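Long-range contacts in peroxisomal fatty acid beta-oxidation multifunctional protein MFP2 (Arabidopsis thaliana, PDB 2WTB), which hydrates long-chain enoyl-CoA and oxidises 3-hydroxyacyl-CoA of varied chain length in peroxisomal fatty acid beta-oxidation during seed germination: residues A[42-47]-A[95-100]; A[126-131]-A[186-191]; A[332-337]-A[481-486]. All coordinates share one frame; numbering follows the deposited sequence.

Contact 1: A[42-47]-A[95-100]; sequences NYEEAL and TDLLEA
The ring of Tyr-43 is the one aromatic ring in the contact of 42-47 with 95-100, and Leu-98 CB lies over one of its faces. From there the Leu-98 side chain runs on toward the phenol end: CG stands 3.5 Å from Tyr-43 CZ, and CD1 comes to 3.4 Å from Tyr-43 OH. Leu-98 gets there with CG anti to its backbone N (chi1 -170°), and it crosses the tyrosine obliquely. Ile-57 of the central sheet touches both Tyr-43 and Leu-98, so both helices lie on the same face of the sheet, over strand 54-59. Leu-97, also with CG anti to N, lies nearer the backbones, between Tyr-43 CB and Leu-47. Its two methyls diverge: CD2 lies 4.1 Å from Tyr-43 CB, and CD1 lies 4.0 Å from Leu-47 CD1. The aliphatic part of Glu-44 borders Leu-97 from the exposed side, while its carboxylate turns back along its own helix to a salt bridge with Lys-40.

The axes of the short helical pieces 42-46 and 95-99 pass at 10.3 Å and cross at 56°, with Tyr-43 and Leu-98 as the closest pair of CA atoms. With no hydrogen bond between the segments, they meet through apolar side chains; the hydroxyl of Tyr-43 is hydrogen-bonded to Ser-105 of strand 105-109, so its polar anchor is the sheet of this crotonase-type region.

Contact 2: A[126-131]-A[186-191]; sequences ARISAP and AVVPPA
Strand 186-187 forms the edge of the six-stranded sheet in the hydratase/isomerase region, and it pairs in parallel with strand 126-129. The register is Ile-128 with Ala-186 and Ser-129 with Val-187. Three backbone hydrogen bonds fix it. Ala-186 N gives the longest and most bent, 3.3 Å to Arg-127 O with 137° at the hydrogen. Ser-129 N then donates to Ala-186 O at 3.0 Å and 160°, and Val-188 N donates to Ser-129 O at 3.1 Å; all three donors lie nearly along the C=O axis of their acceptor.

On one face Ile-128 stands beside Ala-186, its CD1 3.8 Å from Ala-186 CB. Its CG2, anti to the backbone N, reaches Val-188 CG2 at 3.6 Å. The other face carries Ser-129 and Val-187. Val-187 CG1, likewise anti to N, lies 3.7 Å from Pro-131 CA. Beyond the paired residues the carbonyl of Val-188 receives a CA-H...O contact from Ala-130, straight at 179°, and Pro-131 CD packs against Pro-190 CD.

Strand 126-129 is paired with 105-109 on its other side, and 186-187 is the outermost strand of the sheet within the chain. Helix 193-205 covers the Ile-128 face through Leu-193 and Trp-200, and helix 175-181 the Ser-129/Val-187 face through Ala-175 and His-179, at the edge of the main sheet of the crotonase fold, a spiral of beta-beta-alpha turns.

Contact 3: A[332-337]-A[481-486]; sequences ILSNYP and KKIKKT
Two helix ends face each other here, each closed by a Schellman motif whose C-prime residue has positive phi (Asn-335 at 41°, Lys-484 at 51°), and Ser-334 and Ile-483 have the nearest CA atoms, 5.8 Å apart. At the first end Asn-335 N bonds weakly to Ile-332 O in a type I turn; at the second Lys-484 N bonds to Lys-481 O at 3.2 Å.

Ser-334 reaches across with OG anti to its carbonyl carbon. The hydroxyl makes the one hydrogen bond between the segments, a weak one of 3.4 Å to Lys-482 O, and also lies 3.5 Å from Ile-483 CG2. That methyl is shared: it sits 3.8 Å from Tyr-336 CE1, approaching the ring obliquely. Ile-483 holds CG1 in the crowded position between backbone N and carbonyl carbon, which sets CG2 beside N, where it meets both partners. Lys-482 CB comes to the ring edge, 3.5 Å from Tyr-336 OH. The lysine bends at chi2 (-63°), so of its side chain CB and CG meet the hydroxyl, and the rest leads away from 332-337.

Ser-334, Tyr-336 and Ile-483 lie just past their helices, while Lys-482 still ends its own. Helix 470-482 leads into 486-491, the outermost strand of the sheet, beyond its antiparallel step. Strand 315-318, helix 322-332 and strand 338-341 form a beta-alpha-beta crossover, characteristic of the Rossmann-type NAD-binding domain.

In the fold
Contacts 1 and 2 lie in the hydratase/isomerase region and serve the same six-stranded sheet: contact 1 packs two helices over it, and contact 2 sets its edge strand. Their centres are 23 Å apart and their nearest atoms about 6 Å, without touching. Neither touches the predicted nucleophile Glu-119, though its side chain is about 10 Å from those of Leu-98 in contact 1 and Arg-127 in contact 2. Contact 3 belongs to the NAD-binding region of the dehydrogenase, away from the annotated sites; its centre is 46 Å from that of contact 1 and 31 Å from that of contact 2. The three follow one another along the chain.

Contact 1: A[42-47]-A[95-100]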
loop_
_atom_site.group_PDB
_atom_site.type_symbol
_atom_site.label_atom_id
_atom_site.label_comp_id
_atom_site.label_asym_id
_atom_site.label_seq_id
_atom_site.Cartn_x
_atom_site.Cartn_y
_atom_site.Cartn_z
ATOM N N ASN A 42 -2.821 36.621 -7.337
ATOM C CA ASN A 42 -1.984 36.722 -8.524
ATOM C C ASN A 42 -2.819 37.069 -9.744
ATOM O O ASN A 42 -2.525 38.028 -10.462
ATOM C CB ASN A 42 -1.242 35.407 -8.774
ATOM C CG ASN A 42 -0.078 35.202 -7.829
ATOM O OD1 ASN A 42 0.500 36.160 -7.316
ATOM N ND2 ASN A 42 0.280 33.943 -7.600
ATOM N N TYR A 43 -3.871 36.286 -9.967
ATOM C CA TYR A 43 -4.706 36.443 -11.152
ATOM C C TYR A 43 -5.477 37.758 -11.165
ATOM O O TYR A 43 -5.562 38.427 -12.195
ATOM C CB TYR A 43 -5.648 35.244 -11.322
ATOM C CG TYR A 43 -5.054 34.152 -12.185
ATOM C CD1 TYR A 43 -5.250 34.145 -13.561
ATOM C CD2 TYR A 43 -4.278 33.143 -11.631
ATOM C CE1 TYR A 43 -4.701 33.159 -14.360
ATOM C CE2 TYR A 43 -3.725 32.151 -12.423
ATOM C CZ TYR A 43 -3.941 32.165 -13.787
ATOM O OH TYR A 43 -3.394 31.184 -14.581
ATOM N N GLU A 44 -6.030 38.130 -10.018
ATOM C CA GLU A 44 -6.787 39.370 -9.923
ATOM C C GLU A 44 -5.903 40.558 -10.277
ATOM O O GLU A 44 -6.375 41.555 -10.818
ATOM C CB GLU A 44 -7.387 39.531 -8.527
ATOM C CG GLU A 44 -8.412 38.463 -8.191
ATOM C CD GLU A 44 -8.998 38.631 -6.807
ATOM O OE1 GLU A 44 -8.545 39.536 -6.074
ATOM O OE2 GLU A 44 -9.913 37.855 -6.454
ATOM N N GLU A 45 -4.613 40.437 -9.979
ATOM C CA GLU A 45 -3.651 41.476 -10.321
ATOM C C GLU A 45 -3.287 41.424 -11.800
ATOM O O GLU A 45 -3.305 42.444 -12.490
ATOM C CB GLU A 45 -2.387 41.347 -9.467
ATOM C CG GLU A 45 -1.224 42.199 -9.957
ATOM C CD GLU A 45 -0.001 42.100 -9.064
ATOM O OE1 GLU A 45 -0.092 41.458 -7.995
ATOM O OE2 GLU A 45 1.050 42.669 -9.430
ATOM N N ALA A 46 -2.958 40.230 -12.282
ATOM C CA ALA A 46 -2.526 40.052 -13.665
ATOM C C ALA A 46 -3.597 40.496 -14.655
ATOM O O ALA A 46 -3.288 41.023 -15.724
ATOM C CB ALA A 46 -2.135 38.602 -13.918
ATOM N N LEU A 47 -4.857 40.284 -14.295
ATOM C CA LEU A 47 -5.962 40.617 -15.187
ATOM C C LEU A 47 -6.351 42.089 -15.064
ATOM O O LEU A 47 -7.273 42.556 -15.732
ATOM C CB LEU A 47 -7.163 39.708 -14.918
ATOM C CG LEU A 47 -6.880 38.207 -15.036
ATOM C CD1 LEU A 47 -8.021 37.377 -14.464
ATOM C CD2 LEU A 47 -6.599 37.822 -16.483
ATOM N N THR A 95 -12.375 27.787 -12.590
ATOM C CA THR A 95 -13.197 27.810 -13.799
ATOM C C THR A 95 -13.521 29.219 -14.288
ATOM O O THR A 95 -13.334 29.535 -15.463
ATOM C CB THR A 95 -14.506 27.032 -13.593
ATOM O OG1 THR A 95 -14.204 25.658 -13.320
ATOM C CG2 THR A 95 -15.382 27.116 -14.834
ATOM N N ASP A 96 -14.007 30.060 -13.385
ATOM C CA ASP A 96 -14.439 31.404 -13.750
ATOM C C ASP A 96 -13.281 32.395 -13.814
ATOM O O ASP A 96 -13.054 33.027 -14.844
ATOM C CB ASP A 96 -15.512 31.900 -12.779
ATOM C CG ASP A 96 -16.821 31.146 -12.925
ATOM O OD1 ASP A 96 -17.005 30.473 -13.963
ATOM O OD2 ASP A 96 -17.664 31.228 -12.006
ATOM N N LEU A 97 -12.554 32.527 -12.710
ATOM C CA LEU A 97 -11.463 33.490 -12.628
ATOM C C LEU A 97 -10.347 33.166 -13.614
ATOM O O LEU A 97 -9.918 34.023 -14.386
ATOM C CB LEU A 97 -10.902 33.545 -11.205
ATOM C CG LEU A 97 -9.712 34.479 -10.969
ATOM C CD1 LEU A 97 -10.073 35.914 -11.320
ATOM C CD2 LEU A 97 -9.237 34.387 -9.528
ATOM N N LEU A 98 -9.885 31.920 -13.588
ATOM C CA LEU A 98 -8.717 31.521 -14.363
ATOM C C LEU A 98 -9.055 31.136 -15.802
ATOM O O LEU A 98 -8.627 31.796 -16.746
ATOM C CB LEU A 98 -7.979 30.376 -13.657
ATOM C CG LEU A 98 -6.600 29.971 -14.190
ATOM C CD1 LEU A 98 -5.776 29.289 -13.103
ATOM C CD2 LEU A 98 -6.715 29.079 -15.418
ATOM N N GLU A 99 -9.821 30.063 -15.963
ATOM C CA GLU A 99 -10.078 29.513 -17.288
ATOM C C GLU A 99 -10.905 30.444 -18.173
ATOM O O GLU A 99 -10.699 30.499 -19.384
ATOM C CB GLU A 99 -10.758 28.149 -17.177
ATOM C CG GLU A 99 -10.863 27.400 -18.499
ATOM C CD GLU A 99 -11.649 26.111 -18.365
ATOM O OE1 GLU A 99 -12.768 26.152 -17.805
ATOM O OE2 GLU A 99 -11.147 25.059 -18.816
ATOM N N ALA A 100 -11.837 31.171 -17.563
ATOM C CA ALA A 100 -12.726 32.058 -18.308
ATOM C C ALA A 100 -12.220 33.498 -18.343
ATOM O O ALA A 100 -12.989 34.427 -18.594
ATOM C CB ALA A 100 -14.139 32.003 -17.730
#

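Contact 2: A[126-131]-A[186-191]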
loop_
_atom_site.group_PDB
_atom_site.type_symbol
_atom_site.label_atom_id
_atom_site.label_comp_id
_atom_site.label_asym_id
_atom_site.label_seq_id
_atom_site.Cartn_x
_atom_site.Cartn_y
_atom_site.Cartn_z
ATOM N N ALA A 126 -3.387 25.696 -22.321
ATOM C CA ALA A 126 -2.440 24.825 -23.012
ATOM C C ALA A 126 -1.478 24.220 -21.997
ATOM O O ALA A 126 -1.346 24.732 -20.886
ATOM C CB ALA A 126 -1.681 25.598 -24.077
ATOM N N ARG A 127 -0.804 23.138 -22.371
ATOM C CA ARG A 127 0.098 22.464 -21.438
ATOM C C ARG A 127 1.448 22.080 -22.037
ATOM O O ARG A 127 1.522 21.333 -23.014
ATOM C CB ARG A 127 -0.584 21.234 -20.835
ATOM C CG ARG A 127 -1.670 21.587 -19.840
ATOM C CD ARG A 127 -2.871 20.672 -19.973
ATOM N NE ARG A 127 -4.095 21.452 -19.864
ATOM C CZ ARG A 127 -4.826 21.840 -20.902
ATOM N NH1 ARG A 127 -4.476 21.496 -22.132
ATOM N NH2 ARG A 127 -5.921 22.554 -20.705
ATOM N N ILE A 128 2.513 22.598 -21.437
ATOM C CA ILE A 128 3.869 22.211 -21.800
ATOM C C ILE A 128 4.438 21.341 -20.688
ATOM O O ILE A 128 4.281 21.657 -19.510
ATOM C CB ILE A 128 4.777 23.435 -21.993
ATOM C CG1 ILE A 128 4.098 24.461 -22.900
ATOM C CG2 ILE A 128 6.123 23.013 -22.561
ATOM C CD1 ILE A 128 3.552 23.866 -24.178
ATOM N N SER A 129 5.096 20.248 -21.057
ATOM C CA SER A 129 5.598 19.309 -20.061
ATOM C C SER A 129 6.997 18.791 -20.378
ATOM O O SER A 129 7.402 18.724 -21.540
ATOM C CB SER A 129 4.633 18.131 -19.907
ATOM O OG SER A 129 5.023 17.284 -18.840
ATOM N N ALA A 130 7.726 18.429 -19.328
ATOM C CA ALA A 130 9.039 17.819 -19.470
ATOM C C ALA A 130 8.873 16.327 -19.728
ATOM O O ALA A 130 7.889 15.728 -19.298
ATOM C CB ALA A 130 9.869 18.059 -18.221
ATOM N N PRO A 131 9.845 15.723 -20.427
ATOM C CA PRO A 131 9.801 14.349 -20.939
ATOM C C PRO A 131 9.038 13.325 -20.092
ATOM O O PRO A 131 7.956 12.906 -20.499
ATOM C CB PRO A 131 11.278 13.984 -21.043
ATOM C CG PRO A 131 11.917 15.278 -21.440
ATOM C CD PRO A 131 11.117 16.383 -20.772
ATOM N N ALA A 186 2.675 19.867 -25.702
ATOM C CA ALA A 186 4.047 19.813 -26.198
ATOM C C ALA A 186 5.012 19.271 -25.151
ATOM O O ALA A 186 4.875 19.552 -23.960
ATOM C CB ALA A 186 4.496 21.191 -26.671
ATOM N N VAL A 187 5.988 18.490 -25.606
ATOM C CA VAL A 187 7.019 17.955 -24.724
ATOM C C VAL A 187 8.382 18.540 -25.078
ATOM O O VAL A 187 8.902 18.314 -26.169
ATOM C CB VAL A 187 7.099 16.418 -24.800
ATOM C CG1 VAL A 187 8.243 15.907 -23.933
ATOM C CG2 VAL A 187 5.784 15.794 -24.369
ATOM N N VAL A 188 8.955 19.298 -24.152
ATOM C CA VAL A 188 10.261 19.910 -24.364
ATOM C C VAL A 188 11.168 19.611 -23.179
ATOM O O VAL A 188 10.689 19.206 -22.118
ATOM C CB VAL A 188 10.143 21.436 -24.538
ATOM C CG1 VAL A 188 9.321 21.765 -25.771
ATOM C CG2 VAL A 188 9.529 22.070 -23.295
ATOM N N PRO A 189 12.487 19.798 -23.360
ATOM C CA PRO A 189 13.462 19.614 -22.281
ATOM C C PRO A 189 13.162 20.535 -21.104
ATOM O O PRO A 189 12.681 21.650 -21.309
ATOM C CB PRO A 189 14.785 20.022 -22.936
ATOM C CG PRO A 189 14.571 19.802 -24.388
ATOM C CD PRO A 189 13.136 20.141 -24.637
ATOM N N PRO A 190 13.457 20.078 -19.881
ATOM C CA PRO A 190 13.152 20.830 -18.658
ATOM C C PRO A 190 13.655 22.269 -18.726
ATOM O O PRO A 190 13.057 23.160 -18.122
ATOM C CB PRO A 190 13.919 20.062 -17.579
ATOM C CG PRO A 190 14.033 18.676 -18.111
ATOM C CD PRO A 190 14.163 18.815 -19.598
ATOM N N ALA A 191 14.741 22.485 -19.460
ATOM C CA ALA A 191 15.380 23.795 -19.523
ATOM C C ALA A 191 14.680 24.749 -20.490
ATOM O O ALA A 191 14.975 25.943 -20.513
ATOM C CB ALA A 191 16.853 23.647 -19.893
#

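Contact 3: A[332-337]-A[481-486]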
loop_
_atom_site.group_PDB
_atom_site.type_symbol
_atom_site.label_atom_id
_atom_site.label_comp_id
_atom_site.label_asym_id
_atom_site.label_seq_id
_atom_site.Cartn_x
_atom_site.Cartn_y
_atom_site.Cartn_z
ATOM N N ILE A 332 18.697 -7.912 -6.016
ATOM C CA ILE A 332 19.320 -7.568 -7.294
ATOM C C ILE A 332 18.411 -6.687 -8.150
ATOM O O ILE A 332 18.890 -5.885 -8.954
ATOM C CB ILE A 332 19.731 -8.817 -8.104
ATOM C CG1 ILE A 332 18.519 -9.712 -8.370
ATOM C CG2 ILE A 332 20.828 -9.587 -7.383
ATOM C CD1 ILE A 332 18.841 -10.939 -9.195
ATOM N N LEU A 333 17.102 -6.839 -7.977
ATOM C CA LEU A 333 16.141 -5.992 -8.672
ATOM C C LEU A 333 16.309 -4.535 -8.255
ATOM O O LEU A 333 15.800 -3.628 -8.914
ATOM C CB LEU A 333 14.708 -6.456 -8.403
ATOM C CG LEU A 333 14.218 -7.674 -9.190
ATOM C CD1 LEU A 333 12.752 -7.970 -8.881
ATOM C CD2 LEU A 333 14.423 -7.469 -10.684
ATOM N N SER A 334 17.025 -4.322 -7.154
ATOM C CA SER A 334 17.312 -2.977 -6.664
ATOM C C SER A 334 18.815 -2.710 -6.670
ATOM O O SER A 334 19.348 -2.090 -5.751
ATOM C CB SER A 334 16.749 -2.786 -5.255
ATOM O OG SER A 334 15.347 -2.984 -5.231
ATOM N N ASN A 335 19.484 -3.173 -7.722
ATOM C CA ASN A 335 20.939 -3.068 -7.847
ATOM C C ASN A 335 21.720 -3.347 -6.561
ATOM O O ASN A 335 22.525 -2.528 -6.120
ATOM C CB ASN A 335 21.365 -1.732 -8.476
ATOM C CG ASN A 335 20.639 -0.540 -7.882
ATOM O OD1 ASN A 335 19.437 -0.364 -8.088
ATOM N ND2 ASN A 335 21.371 0.298 -7.157
ATOM N N TYR A 336 21.471 -4.510 -5.967
ATOM C CA TYR A 336 22.260 -4.993 -4.840
ATOM C C TYR A 336 23.077 -6.205 -5.271
ATOM O O TYR A 336 22.514 -7.231 -5.651
ATOM C CB TYR A 336 21.358 -5.396 -3.671
ATOM C CG TYR A 336 20.930 -4.262 -2.768
ATOM C CD1 TYR A 336 19.604 -3.853 -2.717
ATOM C CD2 TYR A 336 21.848 -3.611 -1.955
ATOM C CE1 TYR A 336 19.206 -2.824 -1.886
ATOM C CE2 TYR A 336 21.458 -2.577 -1.122
ATOM C CZ TYR A 336 20.137 -2.189 -1.092
ATOM O OH TYR A 336 19.742 -1.162 -0.266
ATOM N N PRO A 337 24.410 -6.093 -5.223
ATOM C CA PRO A 337 25.248 -7.258 -5.520
ATOM C C PRO A 337 24.966 -8.375 -4.522
ATOM O O PRO A 337 25.263 -8.227 -3.338
ATOM C CB PRO A 337 26.670 -6.721 -5.331
ATOM C CG PRO A 337 26.549 -5.244 -5.513
ATOM C CD PRO A 337 25.208 -4.886 -4.953
ATOM N N LYS A 481 13.104 0.024 2.489
ATOM C CA LYS A 481 12.574 1.089 1.650
ATOM C C LYS A 481 13.209 1.052 0.262
ATOM O O LYS A 481 12.538 1.287 -0.744
ATOM C CB LYS A 481 12.806 2.451 2.307
ATOM C CG LYS A 481 12.224 3.621 1.535
ATOM C CD LYS A 481 12.344 4.917 2.319
ATOM C CE LYS A 481 11.699 6.073 1.570
ATOM N NZ LYS A 481 11.744 7.342 2.348
ATOM N N LYS A 482 14.502 0.747 0.217
ATOM C CA LYS A 482 15.236 0.686 -1.042
ATOM C C LYS A 482 14.682 -0.386 -1.979
ATOM O O LYS A 482 14.770 -0.257 -3.199
ATOM C CB LYS A 482 16.721 0.425 -0.782
ATOM C CG LYS A 482 17.403 1.469 0.085
ATOM C CD LYS A 482 17.403 2.833 -0.581
ATOM C CE LYS A 482 18.222 3.830 0.219
ATOM N NZ LYS A 482 18.271 5.164 -0.440
ATOM N N ILE A 483 14.121 -1.446 -1.405
ATOM C CA ILE A 483 13.578 -2.545 -2.199
ATOM C C ILE A 483 12.052 -2.527 -2.235
ATOM O O ILE A 483 11.405 -3.575 -2.224
ATOM C CB ILE A 483 14.072 -3.917 -1.699
ATOM C CG1 ILE A 483 13.725 -4.110 -0.222
ATOM C CG2 ILE A 483 15.570 -4.052 -1.917
ATOM C CD1 ILE A 483 14.201 -5.432 0.345
ATOM N N LYS A 484 11.488 -1.325 -2.274
ATOM C CA LYS A 484 10.052 -1.139 -2.458
ATOM C C LYS A 484 9.205 -1.973 -1.498
ATOM O O LYS A 484 8.122 -2.439 -1.854
ATOM C CB LYS A 484 9.666 -1.440 -3.907
ATOM C CG LYS A 484 10.545 -0.743 -4.932
ATOM C CD LYS A 484 10.611 0.754 -4.677
ATOM C CE LYS A 484 11.398 1.467 -5.767
ATOM N NZ LYS A 484 12.792 0.952 -5.884
ATOM N N LYS A 485 9.702 -2.154 -0.281
ATOM C CA LYS A 485 8.965 -2.870 0.751
ATOM C C LYS A 485 8.440 -1.885 1.787
ATOM O O LYS A 485 8.945 -0.768 1.903
ATOM C CB LYS A 485 9.870 -3.897 1.435
ATOM C CG LYS A 485 10.230 -5.098 0.579
ATOM C CD LYS A 485 9.239 -6.227 0.778
ATOM C CE LYS A 485 9.694 -7.492 0.071
ATOM N NZ LYS A 485 9.587 -7.375 -1.410
ATOM N N THR A 486 7.422 -2.301 2.533
ATOM C CA THR A 486 6.926 -1.517 3.659
ATOM C C THR A 486 7.297 -2.212 4.962
ATOM O O THR A 486 6.713 -3.236 5.315
ATOM C CB THR A 486 5.407 -1.307 3.592
ATOM O OG1 THR A 486 5.100 -0.388 2.539
ATOM C CG2 THR A 486 4.884 -0.744 4.907
#